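Local coordinates for protein cycloalternan-forming enzyme (Listeria monocytogenes serovar 1/2a, PDB 5F7U) that belongs to glycoside hydrolase family 31, with a TIM barrel joined to several beta-rich domains, one of them a family 6 carbohydrate-binding module, at residues 55-60 with 90-95; 886-891 with 920-925. The protein carries 1 engineered substitution. All blocks are in the same frame, centred on the assembly; numbering follows the deposited sequence.

From the N terminus, contact 1 comes first, in a beta-rich part where 55-60 falls within an E-set clan family. The chain turns back at 57-60, runs through strands 60-73 and 76-84, and returns as strand 91-100 beside strand 49-57, closing its loop and pairing two neighbouring antiparallel strands. The mutarotase-like region, the TIM barrel and the family 31 C-terminal domain follow before contact 2 opens. There the loop from 886-891 to 920-925 takes in helix 899-904 and strand 908-912, and its ends belong to two facing sheets. The loops are in series, neither nesting nor crossing; the centres of contacts 1 and 2 lie about 87 Å apart, on opposite sides of the chain's centre.

Contact 1 (55-60 with 90-95); sequences WTKNGV and DEITYT
Five hydrogen bonds join the segments, three of them made by Asn58. Thr56 and Thr93 form the hydrogen-bonded pair: Thr56 N reaches Thr93 O at 2.8 Å, nearly along the C=O axis, and Thr93 N returns a bond to Thr56 O at 3.1 Å. Asn58 N gives to Glu91 O at 2.9 Å. With CG anti to the carbonyl carbon (chi1 -56°), the Asn58 amide folds back so that OD1 receives Glu91 N at 2.9 Å, the donor standing above the amide plane. Its other branch, ND2, makes an almost straight bond to Asp90 OD1 (3.1 Å, 173° at the hydrogen), meeting the carboxylate from above its plane. Glu87 N holds Asp90 OD2.

The paired strands lie in the beta-rich N-terminal part, 55-60 within an E-set clan family. Strand 49-57 continues into a beta hairpin with strand 60-73 through the two-residue type I' turn Asn58-Gly59.

One water links Thr56 OG1, Gly59 N and Glu91 O; a second lies between Lys57 NZ and Asp90 OD2.

Apolar contacts gather on the face bearing Trp55, Lys57, Ile92 and Tyr94. CD1 of Ile92 lies alongside the Lys57 chain, 3.6 Å from its CG, while CG2 of Ile92 meets Trp55 CE3 obliquely at 3.8 Å. Trp55 CB and Tyr94 CB touch at 3.6 Å; Tyr94 OH is hydrogen-bonded to His9 NE2 and Arg25 NH2.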
# COMPACT_ATOMS: atom_id res chain seq x y z
N TRP A 55 5.96 -7.39 -51.01
CA TRP A 55 6.94 -6.99 -49.99
C TRP A 55 8.33 -6.77 -50.53
O TRP A 55 8.66 -7.23 -51.63
CB TRP A 55 6.96 -8.01 -48.83
CG TRP A 55 7.43 -9.40 -49.16
CD1 TRP A 55 6.89 -10.28 -50.06
CD2 TRP A 55 8.53 -10.08 -48.55
NE1 TRP A 55 7.60 -11.46 -50.06
CE2 TRP A 55 8.59 -11.37 -49.13
CE3 TRP A 55 9.45 -9.72 -47.55
CZ2 TRP A 55 9.57 -12.31 -48.76
CZ3 TRP A 55 10.43 -10.66 -47.18
CH2 TRP A 55 10.47 -11.94 -47.79
N THR A 56 9.12 -6.03 -49.75
CA THR A 56 10.52 -5.76 -50.06
C THR A 56 11.37 -6.15 -48.86
O THR A 56 10.91 -6.11 -47.71
CB THR A 56 10.79 -4.28 -50.41
OG1 THR A 56 10.39 -3.45 -49.32
CG2 THR A 56 10.04 -3.85 -51.67
N LYS A 57 12.61 -6.54 -49.14
CA LYS A 57 13.59 -6.79 -48.09
C LYS A 57 14.79 -5.94 -48.43
O LYS A 57 15.36 -6.10 -49.51
CB LYS A 57 13.99 -8.27 -48.05
CG LYS A 57 15.17 -8.56 -47.13
CD LYS A 57 15.31 -10.03 -46.81
CE LYS A 57 15.92 -10.84 -47.94
NZ LYS A 57 16.44 -12.09 -47.33
N ASN A 58 15.15 -5.04 -47.52
CA ASN A 58 16.25 -4.09 -47.73
C ASN A 58 16.09 -3.31 -49.04
O ASN A 58 17.06 -3.06 -49.76
CB ASN A 58 17.60 -4.80 -47.62
CG ASN A 58 17.76 -5.54 -46.30
OD1 ASN A 58 17.41 -5.00 -45.25
ND2 ASN A 58 18.26 -6.77 -46.36
N GLY A 59 14.84 -2.93 -49.31
CA GLY A 59 14.46 -2.18 -50.49
C GLY A 59 14.28 -2.99 -51.77
O GLY A 59 13.91 -2.42 -52.78
N VAL A 60 14.56 -4.30 -51.73
CA VAL A 60 14.54 -5.15 -52.94
C VAL A 60 13.22 -5.90 -52.96
O VAL A 60 12.91 -6.62 -52.02
CB VAL A 60 15.72 -6.16 -52.95
CG1 VAL A 60 15.65 -7.10 -54.16
CG2 VAL A 60 17.05 -5.43 -52.92
N ASP A 90 17.89 -6.55 -41.29
CA ASP A 90 16.93 -6.63 -42.40
C ASP A 90 15.78 -5.68 -42.14
O ASP A 90 15.25 -5.60 -41.03
CB ASP A 90 16.39 -8.05 -42.61
CG ASP A 90 17.40 -8.99 -43.26
OD1 ASP A 90 18.41 -8.54 -43.85
OD2 ASP A 90 17.16 -10.22 -43.19
N GLU A 91 15.42 -4.93 -43.18
CA GLU A 91 14.32 -3.99 -43.11
C GLU A 91 13.24 -4.54 -44.04
O GLU A 91 13.44 -4.63 -45.25
CB GLU A 91 14.77 -2.59 -43.55
CG GLU A 91 13.63 -1.58 -43.62
CD GLU A 91 14.06 -0.21 -44.11
OE1 GLU A 91 13.20 0.50 -44.67
OE2 GLU A 91 15.23 0.19 -43.96
N ILE A 92 12.12 -4.96 -43.45
CA ILE A 92 11.06 -5.59 -44.23
C ILE A 92 9.88 -4.65 -44.33
O ILE A 92 9.43 -4.12 -43.32
CB ILE A 92 10.64 -6.94 -43.60
CG1 ILE A 92 11.87 -7.86 -43.32
CG2 ILE A 92 9.53 -7.61 -44.39
CD1 ILE A 92 12.90 -8.02 -44.41
N THR A 93 9.38 -4.43 -45.56
CA THR A 93 8.15 -3.65 -45.77
C THR A 93 7.16 -4.47 -46.58
O THR A 93 7.53 -5.02 -47.62
CB THR A 93 8.46 -2.30 -46.45
OG1 THR A 93 9.32 -1.53 -45.59
CG2 THR A 93 7.18 -1.50 -46.73
N TYR A 94 5.91 -4.55 -46.12
CA TYR A 94 4.92 -5.41 -46.79
C TYR A 94 3.53 -4.80 -46.81
O TYR A 94 3.19 -3.96 -45.97
CB TYR A 94 4.88 -6.82 -46.15
CG TYR A 94 4.34 -6.86 -44.73
CD1 TYR A 94 2.97 -7.04 -44.48
CD2 TYR A 94 5.20 -6.72 -43.63
CE1 TYR A 94 2.46 -7.06 -43.18
CE2 TYR A 94 4.69 -6.73 -42.32
CZ TYR A 94 3.33 -6.90 -42.11
OH TYR A 94 2.83 -6.94 -40.81
N THR A 95 2.72 -5.26 -47.76
CA THR A 95 1.32 -4.89 -47.91
C THR A 95 0.58 -6.21 -48.07
O THR A 95 0.98 -7.07 -48.86
CB THR A 95 1.13 -3.99 -49.15
OG1 THR A 95 1.89 -2.78 -48.98
CG2 THR A 95 -0.34 -3.61 -49.38
O HOH W 1 12.50 -3.13 -47.52
O HOH W 2 18.01 -12.28 -44.77

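Contact 2 (886-891 with 920-925); sequences VTIDGA and VKAAAK
Lys921 NZ is gripped by two hydrogen bonds, to the carbonyl oxygens of Phe902 and Ala905, and by a cation-pi contact to the Phe902 ring; Glu873 OE2 adds a long, weak ion pair. CB points away from 886-891, and the extended start of the chain (chi1 -176°, CG anti to the backbone N) carries NZ to these partners. Carbonyl ends around it would probably help to stabilise its charge.

Towards 886-891 the contact is made by aliphatic side chains, with one methyl against a backbone carbonyl oxygen, and no hydrogen bond crosses it. Val886 and Val920 meet tip to tip: each has CG1 anti to its backbone N, and the Val886 CG1 methyl lies 3.9 Å from Val920 CG1 and equally close to Val920 CG2. This is the face-to-face packing of a beta sandwich. Strand 885-888 belongs to an antiparallel sheet and strand 917-922 to a mixed one; the axes of the short strand segments 886-888 and 920-922 approach to 9.1 Å and cross at -16°, running in nearly the same sense.

Further along, Ile888 reaches across to the other sheet. Its CG1 is anti to the carbonyl carbon and the chain beyond is extended (chi2 -177°), which brings CD1 to 3.9 Å from Ala922 CB and 3.6 Å from the Lys921 O atom, a van der Waals approach. Directly after Ile888 the chain reverses in a type I' turn ending at Ala891, with Ala891 O accepting from Ile888 N at 2.9 Å. At the first corner of that turn, Asp889 OD1 is tied to the backbone N of Ala930 in strand 929-934.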
# COMPACT_ATOMS: atom_id res chain seq x y z
N VAL A 886 2.73 11.42 42.05
CA VAL A 886 2.97 11.98 40.72
C VAL A 886 3.15 13.48 40.90
O VAL A 886 2.38 14.10 41.61
CB VAL A 886 1.83 11.67 39.72
CG1 VAL A 886 2.10 12.29 38.35
CG2 VAL A 886 1.65 10.16 39.56
N THR A 887 4.17 14.04 40.26
CA THR A 887 4.39 15.48 40.29
C THR A 887 4.33 16.07 38.89
O THR A 887 4.61 15.39 37.89
CB THR A 887 5.76 15.84 40.89
OG1 THR A 887 6.78 15.19 40.12
CG2 THR A 887 5.85 15.43 42.35
N ILE A 888 3.94 17.33 38.82
CA ILE A 888 4.02 18.10 37.59
C ILE A 888 4.74 19.38 37.98
O ILE A 888 4.30 20.09 38.87
CB ILE A 888 2.64 18.40 36.97
CG1 ILE A 888 1.89 17.09 36.67
CG2 ILE A 888 2.82 19.23 35.70
CD1 ILE A 888 0.53 17.25 36.00
N ASP A 889 5.87 19.63 37.31
CA ASP A 889 6.77 20.74 37.64
C ASP A 889 7.20 20.74 39.12
O ASP A 889 7.36 21.80 39.74
CB ASP A 889 6.16 22.09 37.19
CG ASP A 889 6.04 22.21 35.66
OD1 ASP A 889 6.80 21.54 34.95
OD2 ASP A 889 5.17 22.98 35.18
N GLY A 890 7.38 19.53 39.66
CA GLY A 890 7.80 19.34 41.06
C GLY A 890 6.67 19.32 42.08
O GLY A 890 6.89 18.93 43.23
N ALA A 891 5.49 19.78 41.68
CA ALA A 891 4.34 19.91 42.58
C ALA A 891 3.48 18.66 42.52
O ALA A 891 3.13 18.20 41.42
CB ALA A 891 3.51 21.14 42.22
N VAL A 920 -2.48 10.30 34.08
CA VAL A 920 -2.00 11.59 34.63
C VAL A 920 -2.62 12.74 33.82
O VAL A 920 -2.38 12.84 32.61
CB VAL A 920 -0.45 11.71 34.62
CG1 VAL A 920 -0.00 13.05 35.21
CG2 VAL A 920 0.20 10.57 35.39
N LYS A 921 -3.41 13.57 34.48
CA LYS A 921 -4.01 14.73 33.84
C LYS A 921 -3.17 15.97 34.10
O LYS A 921 -2.91 16.31 35.25
CB LYS A 921 -5.44 14.95 34.34
CG LYS A 921 -6.18 16.10 33.65
CD LYS A 921 -7.60 16.21 34.18
CE LYS A 921 -8.52 15.14 33.60
NZ LYS A 921 -9.95 15.41 33.96
N ALA A 922 -2.76 16.63 33.01
CA ALA A 922 -2.07 17.92 33.06
C ALA A 922 -2.96 18.96 32.42
O ALA A 922 -3.58 18.71 31.39
CB ALA A 922 -0.74 17.86 32.33
N ALA A 923 -3.04 20.14 33.04
CA ALA A 923 -3.82 21.25 32.50
C ALA A 923 -3.17 21.78 31.21
O ALA A 923 -1.97 21.59 31.00
CB ALA A 923 -3.94 22.35 33.54
N ALA A 924 -3.96 22.43 30.36
CA ALA A 924 -3.41 23.14 29.20
C ALA A 924 -2.56 24.30 29.68
O ALA A 924 -3.02 25.10 30.50
CB ALA A 924 -4.53 23.64 28.28
N LYS A 925 -1.33 24.38 29.21
CA LYS A 925 -0.40 25.48 29.56
C LYS A 925 0.42 25.86 28.35
O LYS A 925 0.79 24.99 27.55
CB LYS A 925 0.55 25.07 30.70
CG LYS A 925 -0.12 25.01 32.06
CD LYS A 925 0.88 25.06 33.20
CE LYS A 925 0.13 25.15 34.51
NZ LYS A 925 0.90 25.96 35.50